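Local coordinates for protein angiotensin-converting enzyme (PDB 6S1Y) that probably cleaves short peptides as a zinc-dependent metallopeptidase of the angiotensin-converting enzyme family, here from a malaria mosquito, at residues A[454-460]-A[476-482]; A[464-468]-A[596-600]. All blocks are in the same frame, centred on the assembly; numbering follows the deposited sequence.

Interaction 1 (A[454-460]-A[476-482]); sequences EYNCKFW and TEQDFDP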
ATOM      1  N   GLU A 454      21.859 -16.098   1.507  1.00 49.58           N
ATOM      2  CA  GLU A 454      21.733 -15.269   0.313  1.00 50.39           C
ATOM      3  C   GLU A 454      20.581 -14.269   0.439  1.00 47.25           C
ATOM      4  O   GLU A 454      20.086 -13.758  -0.568  1.00 45.90           O
ATOM      5  CB  GLU A 454      21.547 -16.157  -0.926  1.00 50.48           C
ATOM      6  CG  GLU A 454      20.740 -17.410  -0.658  1.00 55.05           C
ATOM      7  CD  GLU A 454      20.230 -18.106  -1.912  1.00 57.69           C
ATOM      8  OE1 GLU A 454      19.111 -18.673  -1.837  1.00 57.57           O
ATOM      9  OE2 GLU A 454      20.930 -18.099  -2.952  1.00 61.29           O
ATOM     10  N   TYR A 455      20.155 -13.958   1.661  1.00 47.72           N
ATOM     11  CA  TYR A 455      18.982 -13.103   1.852  1.00 45.40           C
ATOM     12  C   TYR A 455      19.156 -11.743   1.178  1.00 43.85           C
ATOM     13  O   TYR A 455      18.244 -11.248   0.503  1.00 43.52           O
ATOM     14  CB  TYR A 455      18.719 -12.900   3.344  1.00 44.97           C
ATOM     15  CG  TYR A 455      17.829 -13.919   4.029  1.00 44.11           C
ATOM     16  CD1 TYR A 455      17.147 -14.891   3.327  1.00 45.54           C
ATOM     17  CD2 TYR A 455      17.659 -13.868   5.396  1.00 45.77           C
ATOM     18  CE1 TYR A 455      16.335 -15.799   3.989  1.00 48.39           C
ATOM     19  CE2 TYR A 455      16.850 -14.756   6.058  1.00 46.08           C
ATOM     20  CZ  TYR A 455      16.191 -15.704   5.368  1.00 46.83           C
ATOM     21  OH  TYR A 455      15.403 -16.558   6.091  1.00 50.33           O
ATOM     22  N   ASN A 456      20.321 -11.117   1.341  1.00 42.54           N
ATOM     23  CA  ASN A 456      20.416  -9.739   0.900  1.00 42.44           C
ATOM     24  C   ASN A 456      20.658  -9.636  -0.598  1.00 43.83           C
ATOM     25  O   ASN A 456      20.037  -8.799  -1.267  1.00 41.58           O
ATOM     26  CB  ASN A 456      21.503  -8.987   1.663  1.00 41.31           C
ATOM     27  CG  ASN A 456      21.179  -7.485   1.786  1.00 44.09           C
ATOM     28  OD1 ASN A 456      20.003  -7.091   1.867  1.00 39.75           O
ATOM     29  ND2 ASN A 456      22.218  -6.646   1.772  1.00 43.11           N
ATOM     30  N   CYS A 457      21.533 -10.472  -1.161  1.00 42.46           N
ATOM     31  CA  CYS A 457      21.808 -10.308  -2.585  1.00 43.55           C
ATOM     32  C   CYS A 457      20.672 -10.838  -3.461  1.00 41.45           C
ATOM     33  O   CYS A 457      20.469 -10.312  -4.556  1.00 41.43           O
ATOM     34  CB  CYS A 457      23.170 -10.925  -2.927  1.00 48.47           C
ATOM     35  SG  CYS A 457      24.585  -9.833  -2.263  1.00 64.56           S
ATOM     36  N   LYS A 458      19.882 -11.809  -3.007  1.00 40.06           N
ATOM     37  CA  LYS A 458      18.700 -12.170  -3.788  1.00 43.54           C
ATOM     38  C   LYS A 458      17.633 -11.077  -3.720  1.00 41.61           C
ATOM     39  O   LYS A 458      16.874 -10.887  -4.676  1.00 41.55           O
ATOM     40  CB  LYS A 458      18.133 -13.519  -3.330  1.00 47.09           C
ATOM     41  CG  LYS A 458      18.880 -14.738  -3.941  1.00 51.92           C
ATOM     42  CD  LYS A 458      18.662 -14.825  -5.448  1.00 63.09           C
ATOM     43  CE  LYS A 458      19.206 -16.125  -6.067  1.00 68.53           C
ATOM     44  NZ  LYS A 458      18.422 -16.515  -7.290  1.00 69.06           N
ATOM     45  N   PHE A 459      17.581 -10.318  -2.626  1.00 41.73           N
ATOM     46  CA  PHE A 459      16.702  -9.152  -2.574  1.00 38.82           C
ATOM     47  C   PHE A 459      17.111  -8.111  -3.611  1.00 38.86           C
ATOM     48  O   PHE A 459      16.332  -7.758  -4.508  1.00 37.39           O
ATOM     49  CB  PHE A 459      16.733  -8.552  -1.180  1.00 38.45           C
ATOM     50  CG  PHE A 459      15.938  -7.279  -1.046  1.00 40.07           C
ATOM     51  CD1 PHE A 459      14.546  -7.310  -1.031  1.00 38.11           C
ATOM     52  CD2 PHE A 459      16.581  -6.072  -0.865  1.00 38.32           C
ATOM     53  CE1 PHE A 459      13.806  -6.144  -0.878  1.00 39.60           C
ATOM     54  CE2 PHE A 459      15.866  -4.915  -0.709  1.00 37.70           C
ATOM     55  CZ  PHE A 459      14.460  -4.946  -0.722  1.00 38.40           C
ATOM     56  N   TRP A 460      18.350  -7.622  -3.520  1.00 38.52           N
ATOM     57  CA  TRP A 460      18.775  -6.569  -4.432  1.00 38.22           C
ATOM     58  C   TRP A 460      18.862  -7.066  -5.872  1.00 38.74           C
ATOM     59  O   TRP A 460      18.702  -6.280  -6.809  1.00 38.54           O
ATOM     60  CB  TRP A 460      20.116  -5.992  -3.979  1.00 39.87           C
ATOM     61  CG  TRP A 460      19.998  -5.180  -2.722  1.00 38.86           C
ATOM     62  CD1 TRP A 460      20.601  -5.416  -1.510  1.00 39.28           C
ATOM     63  CD2 TRP A 460      19.216  -3.991  -2.554  1.00 40.23           C
ATOM     64  NE1 TRP A 460      20.231  -4.432  -0.589  1.00 39.99           N
ATOM     65  CE2 TRP A 460      19.375  -3.560  -1.208  1.00 39.53           C
ATOM     66  CE3 TRP A 460      18.386  -3.253  -3.403  1.00 40.38           C
ATOM     67  CZ2 TRP A 460      18.754  -2.422  -0.719  1.00 39.35           C
ATOM     68  CZ3 TRP A 460      17.757  -2.124  -2.897  1.00 39.82           C
ATOM     69  CH2 TRP A 460      17.953  -1.723  -1.570  1.00 39.60           C
ATOM     70  N   THR A 476      26.522  -6.110   1.202  1.00 44.61           N
ATOM     71  CA  THR A 476      27.012  -7.478   1.351  1.00 46.30           C
ATOM     72  C   THR A 476      25.984  -8.298   2.123  1.00 47.11           C
ATOM     73  O   THR A 476      24.952  -7.774   2.573  1.00 47.00           O
ATOM     74  CB  THR A 476      28.367  -7.522   2.081  1.00 45.68           C
ATOM     75  OG1 THR A 476      28.179  -7.164   3.459  1.00 49.01           O
ATOM     76  CG2 THR A 476      29.373  -6.569   1.422  1.00 43.59           C
ATOM     77  N   GLU A 477      26.277  -9.593   2.313  1.00 45.41           N
ATOM     78  CA  GLU A 477      25.415 -10.415   3.151  1.00 44.96           C
ATOM     79  C   GLU A 477      25.530 -10.062   4.629  1.00 46.31           C
ATOM     80  O   GLU A 477      24.698 -10.516   5.415  1.00 46.60           O
ATOM     81  CB  GLU A 477      25.710 -11.886   2.954  1.00 43.68           C
ATOM     82  CG  GLU A 477      25.194 -12.422   1.616  1.00 49.19           C
ATOM     83  CD  GLU A 477      23.681 -12.315   1.496  1.00 48.02           C
ATOM     84  OE1 GLU A 477      23.004 -12.120   2.538  1.00 48.14           O
ATOM     85  OE2 GLU A 477      23.166 -12.410   0.371  1.00 47.43           O
ATOM     86  N   GLN A 478      26.508  -9.252   5.028  1.00 47.22           N
ATOM     87  CA  GLN A 478      26.509  -8.745   6.396  1.00 49.74           C
ATOM     88  C   GLN A 478      25.436  -7.680   6.593  1.00 47.73           C
ATOM     89  O   GLN A 478      24.988  -7.465   7.722  1.00 46.90           O
ATOM     90  CB  GLN A 478      27.876  -8.168   6.756  1.00 54.21           C
ATOM     91  CG  GLN A 478      28.982  -9.215   6.816  1.00 64.29           C
ATOM     92  CD  GLN A 478      30.350  -8.615   6.549  1.00 80.48           C
ATOM     93  OE1 GLN A 478      31.106  -9.115   5.708  1.00 84.19           O
ATOM     94  NE2 GLN A 478      30.674  -7.529   7.262  1.00 79.16           N
ATOM     95  N   ASP A 479      25.037  -6.989   5.519  1.00 46.64           N
ATOM     96  CA  ASP A 479      23.846  -6.161   5.531  1.00 45.25           C
ATOM     97  C   ASP A 479      22.623  -7.058   5.398  1.00 44.25           C
ATOM     98  O   ASP A 479      22.723  -8.208   4.960  1.00 45.00           O
ATOM     99  CB  ASP A 479      23.872  -5.143   4.395  1.00 44.39           C
ATOM    100  CG  ASP A 479      25.157  -4.339   4.373  1.00 46.08           C
ATOM    101  OD1 ASP A 479      25.508  -3.750   5.419  1.00 47.98           O
ATOM    102  OD2 ASP A 479      25.834  -4.315   3.314  1.00 44.98           O
ATOM    103  N   PHE A 480      21.465  -6.538   5.816  1.00 41.52           N
ATOM    104  CA  PHE A 480      20.217  -7.276   5.587  1.00 41.84           C
ATOM    105  C   PHE A 480      19.085  -6.247   5.437  1.00 40.57           C
ATOM    106  O   PHE A 480      18.473  -5.818   6.417  1.00 41.64           O
ATOM    107  CB  PHE A 480      19.935  -8.267   6.702  1.00 41.82           C
ATOM    108  CG  PHE A 480      18.600  -8.944   6.566  1.00 40.84           C
ATOM    109  CD1 PHE A 480      18.288  -9.638   5.431  1.00 39.93           C
ATOM    110  CD2 PHE A 480      17.665  -8.863   7.561  1.00 39.51           C
ATOM    111  CE1 PHE A 480      17.063 -10.244   5.287  1.00 41.71           C
ATOM    112  CE2 PHE A 480      16.440  -9.478   7.428  1.00 41.64           C
ATOM    113  CZ  PHE A 480      16.137 -10.169   6.288  1.00 40.27           C
ATOM    114  N   ASP A 481      18.805  -5.889   4.201  1.00 38.58           N
ATOM    115  CA  ASP A 481      18.110  -4.650   3.902  1.00 39.68           C
ATOM    116  C   ASP A 481      16.588  -4.708   3.779  1.00 38.84           C
ATOM    117  O   ASP A 481      15.935  -3.669   3.919  1.00 37.85           O
ATOM    118  CB  ASP A 481      18.724  -4.076   2.615  1.00 38.63           C
ATOM    119  CG  ASP A 481      20.145  -3.581   2.829  1.00 40.57           C
ATOM    120  OD1 ASP A 481      20.359  -2.956   3.898  1.00 39.41           O
ATOM    121  OD2 ASP A 481      21.035  -3.810   1.951  1.00 38.50           O
ATOM    122  N   PRO A 482      15.980  -5.869   3.563  1.00 40.00           N
ATOM    123  CA  PRO A 482      14.499  -5.925   3.404  1.00 39.97           C
ATOM    124  C   PRO A 482      13.730  -5.291   4.550  1.00 38.80           C
ATOM    125  O   PRO A 482      12.697  -4.644   4.311  1.00 38.82           O
ATOM    126  CB  PRO A 482      14.222  -7.435   3.315  1.00 37.90           C
ATOM    127  CG  PRO A 482      15.470  -7.935   2.626  1.00 38.99           C
ATOM    128  CD  PRO A 482      16.600  -7.172   3.248  1.00 38.47           C
TER
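Asn-456, in the first turn of helix 455-467, reaches into the loop that follows strand 475-476 and is met there at nearly every atom. Its CG lies anti to the backbone N (chi1 -151°), which carries the amide out across the loop. CB packs against Glu-477 OE1 and the carbonyl oxygen of Asp-479, and CG stays close to the latter. At the tip, OD1 accepts the backbone N-H of Asp-481 at 2.9 Å, the donor standing above the carbonyl plane. ND2 gives one bond to Thr-476 O at 3.1 Å and another to Asp-481 OD2, the latter in the plane of the amide. Three bonds hold this buried amide and fix its flip. A type I beta turn from Thr-476 to Asp-479, with Thr-476 OG1 accepting the N-H of Gln-478 (an ST turn), presents Thr-476 O and Glu-477 to the helix. The Glu-477 chain bends at chi2 (-62°) and turns its carboxylate onto the helix start: OE1 takes the N-H of Asn-456 at 3.1 Å, and OE2 that of Cys-457 at 3.0 Å from above the carboxylate plane. Its charge probably suits the positive end of the helix dipole; Glu-454 holds the N-cap position. A disulfide ties Cys-457 to Cys-602, near the C-terminal end of the modelled chain. Trp-460 NE1 gives a second bond to Asp-481 OD2, which lies 2.7 Å away in the indole plane and is met on its anti side; OD1 of the same carboxylate forms a salt bridge with Arg-475. Toward helix 431-447 the contact becomes apolar: Pro-482 CG sits over one face of the Phe-459 ring, 4.0 Å from its centroid, and Tyr-455 CD2 touches Phe-480 CE1, the two rings inclined by 32°.

Interaction 2 (A[464-468]-A[596-600]); sequences SRYSG and WTDSQ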
ATOM      1  N   SER A 464      16.804  -5.201  -8.838  1.00 38.42           N
ATOM      2  CA  SER A 464      17.440  -4.788 -10.083  1.00 38.07           C
ATOM      3  C   SER A 464      16.714  -5.386 -11.281  1.00 36.85           C
ATOM      4  O   SER A 464      16.419  -4.677 -12.251  1.00 37.30           O
ATOM      5  CB  SER A 464      18.919  -5.192 -10.067  1.00 39.44           C
ATOM      6  OG  SER A 464      19.554  -4.888 -11.294  1.00 38.53           O
ATOM      7  N   ARG A 465      16.368  -6.665 -11.222  1.00 37.78           N
ATOM      8  CA  ARG A 465      15.762  -7.308 -12.391  1.00 38.62           C
ATOM      9  C   ARG A 465      14.454  -6.633 -12.780  1.00 39.15           C
ATOM     10  O   ARG A 465      14.225  -6.313 -13.952  1.00 38.71           O
ATOM     11  CB  ARG A 465      15.536  -8.793 -12.133  1.00 41.54           C
ATOM     12  CG  ARG A 465      14.639  -9.445 -13.186  1.00 46.55           C
ATOM     13  CD  ARG A 465      14.929 -10.933 -13.386  1.00 49.61           C
ATOM     14  NE  ARG A 465      14.014 -11.490 -14.393  1.00 55.94           N
ATOM     15  CZ  ARG A 465      14.189 -11.384 -15.714  1.00 55.07           C
ATOM     16  NH1 ARG A 465      13.305 -11.918 -16.543  1.00 52.68           N
ATOM     17  NH2 ARG A 465      15.252 -10.758 -16.204  1.00 53.53           N
ATOM     18  N   TYR A 466      13.587  -6.374 -11.812  1.00 39.27           N
ATOM     19  CA  TYR A 466      12.266  -5.892 -12.162  1.00 39.43           C
ATOM     20  C   TYR A 466      12.123  -4.377 -12.099  1.00 39.53           C
ATOM     21  O   TYR A 466      11.266  -3.831 -12.813  1.00 38.57           O
ATOM     22  CB  TYR A 466      11.225  -6.581 -11.281  1.00 41.55           C
ATOM     23  CG  TYR A 466      11.155  -8.061 -11.583  1.00 44.56           C
ATOM     24  CD1 TYR A 466      10.503  -8.526 -12.720  1.00 44.97           C
ATOM     25  CD2 TYR A 466      11.784  -8.997 -10.762  1.00 46.22           C
ATOM     26  CE1 TYR A 466      10.456  -9.886 -13.013  1.00 48.02           C
ATOM     27  CE2 TYR A 466      11.746 -10.354 -11.062  1.00 47.66           C
ATOM     28  CZ  TYR A 466      11.076 -10.782 -12.183  1.00 47.37           C
ATOM     29  OH  TYR A 466      11.037 -12.119 -12.490  1.00 53.15           O
ATOM     30  N   SER A 467      12.952  -3.670 -11.318  1.00 37.67           N
ATOM     31  CA  SER A 467      12.806  -2.218 -11.235  1.00 35.32           C
ATOM     32  C   SER A 467      13.989  -1.465 -11.803  1.00 34.82           C
ATOM     33  O   SER A 467      13.867  -0.273 -12.061  1.00 34.39           O
ATOM     34  CB  SER A 467      12.615  -1.761  -9.786  1.00 35.43           C
ATOM     35  OG  SER A 467      11.362  -2.169  -9.310  1.00 37.29           O
ATOM     36  N   GLY A 468      15.124  -2.128 -12.008  1.00 35.37           N
ATOM     37  CA  GLY A 468      16.265  -1.436 -12.581  1.00 35.27           C
ATOM     38  C   GLY A 468      16.789  -0.329 -11.703  1.00 34.04           C
ATOM     39  O   GLY A 468      17.175   0.727 -12.219  1.00 32.98           O
ATOM     40  N   TRP A 596      18.785  -2.356 -18.898  1.00 35.21           N
ATOM     41  CA  TRP A 596      19.937  -2.198 -18.029  1.00 36.80           C
ATOM     42  C   TRP A 596      20.674  -3.519 -17.800  1.00 37.26           C
ATOM     43  O   TRP A 596      20.075  -4.584 -17.659  1.00 37.43           O
ATOM     44  CB  TRP A 596      19.500  -1.625 -16.666  1.00 35.13           C
ATOM     45  CG  TRP A 596      18.397  -2.444 -16.029  1.00 34.54           C
ATOM     46  CD1 TRP A 596      18.546  -3.532 -15.217  1.00 37.23           C
ATOM     47  CD2 TRP A 596      16.996  -2.234 -16.153  1.00 33.89           C
ATOM     48  NE1 TRP A 596      17.313  -4.008 -14.815  1.00 35.11           N
ATOM     49  CE2 TRP A 596      16.350  -3.230 -15.395  1.00 35.05           C
ATOM     50  CE3 TRP A 596      16.218  -1.283 -16.814  1.00 34.99           C
ATOM     51  CZ2 TRP A 596      14.979  -3.317 -15.304  1.00 34.86           C
ATOM     52  CZ3 TRP A 596      14.851  -1.379 -16.723  1.00 35.91           C
ATOM     53  CH2 TRP A 596      14.248  -2.393 -15.972  1.00 35.80           C
ATOM     54  N   THR A 597      21.984  -3.415 -17.668  1.00 35.59           N
ATOM     55  CA  THR A 597      22.756  -4.523 -17.141  1.00 36.88           C
ATOM     56  C   THR A 597      22.345  -4.816 -15.699  1.00 36.81           C
ATOM     57  O   THR A 597      21.705  -4.011 -15.038  1.00 36.50           O
ATOM     58  CB  THR A 597      24.238  -4.173 -17.259  1.00 37.68           C
ATOM     59  OG1 THR A 597      24.498  -2.928 -16.610  1.00 36.46           O
ATOM     60  CG2 THR A 597      24.590  -4.001 -18.720  1.00 35.96           C
ATOM     61  N   ASP A 598      22.703  -6.018 -15.226  1.00 38.34           N
ATOM     62  CA  ASP A 598      22.444  -6.394 -13.839  1.00 37.77           C
ATOM     63  C   ASP A 598      23.269  -5.551 -12.885  1.00 37.12           C
ATOM     64  O   ASP A 598      24.431  -5.243 -13.161  1.00 39.46           O
ATOM     65  CB  ASP A 598      22.810  -7.862 -13.566  1.00 38.79           C
ATOM     66  CG  ASP A 598      22.003  -8.864 -14.387  1.00 40.46           C
ATOM     67  OD1 ASP A 598      21.133  -8.464 -15.203  1.00 40.58           O
ATOM     68  OD2 ASP A 598      22.267 -10.079 -14.202  1.00 40.59           O
ATOM     69  N   SER A 599      22.697  -5.224 -11.730  1.00 39.36           N
ATOM     70  CA  SER A 599      23.435  -4.477 -10.721  1.00 39.81           C
ATOM     71  C   SER A 599      24.619  -5.278 -10.186  1.00 40.35           C
ATOM     72  O   SER A 599      24.536  -6.487  -9.993  1.00 38.54           O
ATOM     73  CB  SER A 599      22.521  -4.101  -9.561  1.00 39.33           C
ATOM     74  OG  SER A 599      23.257  -3.378  -8.590  1.00 38.05           O
ATOM     75  N   GLN A 600      25.710  -4.574  -9.903  1.00 40.80           N
ATOM     76  CA  GLN A 600      26.875  -5.143  -9.238  1.00 42.31           C
ATOM     77  C   GLN A 600      27.011  -4.630  -7.810  1.00 43.66           C
ATOM     78  O   GLN A 600      28.085  -4.730  -7.218  1.00 46.48           O
ATOM     79  CB  GLN A 600      28.142  -4.816 -10.030  1.00 43.69           C
ATOM     80  CG  GLN A 600      28.158  -5.411 -11.440  1.00 45.08           C
ATOM     81  CD  GLN A 600      29.314  -4.889 -12.285  1.00 48.03           C
ATOM     82  OE1 GLN A 600      29.759  -3.746 -12.132  1.00 53.46           O
ATOM     83  NE2 GLN A 600      29.784  -5.715 -13.194  1.00 47.63           N
TER
HETATM   84  O   HOH W   1      18.891  -6.458 -13.123  1.00 37.38           O
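Trp-596 lays its indole against the C-terminal end of helix 455-467, one face on Gly-468. Its chi1 of 54° places CG between the backbone N and the carbonyl carbon, and from there the ring extends alongside the last turn. Gly-468 CA makes a CH-pi contact 3.6 Å from the centroid of the five-membered ring; with no side chain and a positive phi, the glycine lets the backbone leave the helix flush against the indole. At the edge of the six-membered ring, CZ2 has Arg-465 O near the ring plane, 3.4 Å away. NE1 gives a weak, bent bond of 2.8 Å to Ser-464 O, which also accepts the helical N-H of Gly-468. Ser-464 turns OG anti to its own nitrogen (chi1 176°), toward the loop segment 596-600, where it accepts the N-H of Ser-599 at 3.2 Å; a water beside OG also accepts a weak bond from Trp-596 NE1. Ser-599 likewise has OG anti to its N, but that hydroxyl bonds to Glu-470, leaving CB to pack on Ser-464. His-222 of helix 203-233 also meets the Trp-596 ring. Close carbon packing and neutral hydrogen bonds suggest an attachment that probably does not rely on ion pairs.

From the N-terminal side, the chain enters helix 455-467, whose first turn belongs to interaction 1 and whose last turn belongs to interaction 2. It then passes strand 469-470 and returns in the loop 476-482, closing interaction 1 over 15 intervening residues. Interaction 2 closes much later, when the segment 596-600 comes back after helix 577-590, with 127 residues between its two sides. The two loops cross, because 464-468 lies inside the first and 476-482 inside the second. Together, with centres about 15 Å apart, they tie both ends of one helix to two different loops, near where strands 475-476 and 602-603 pair.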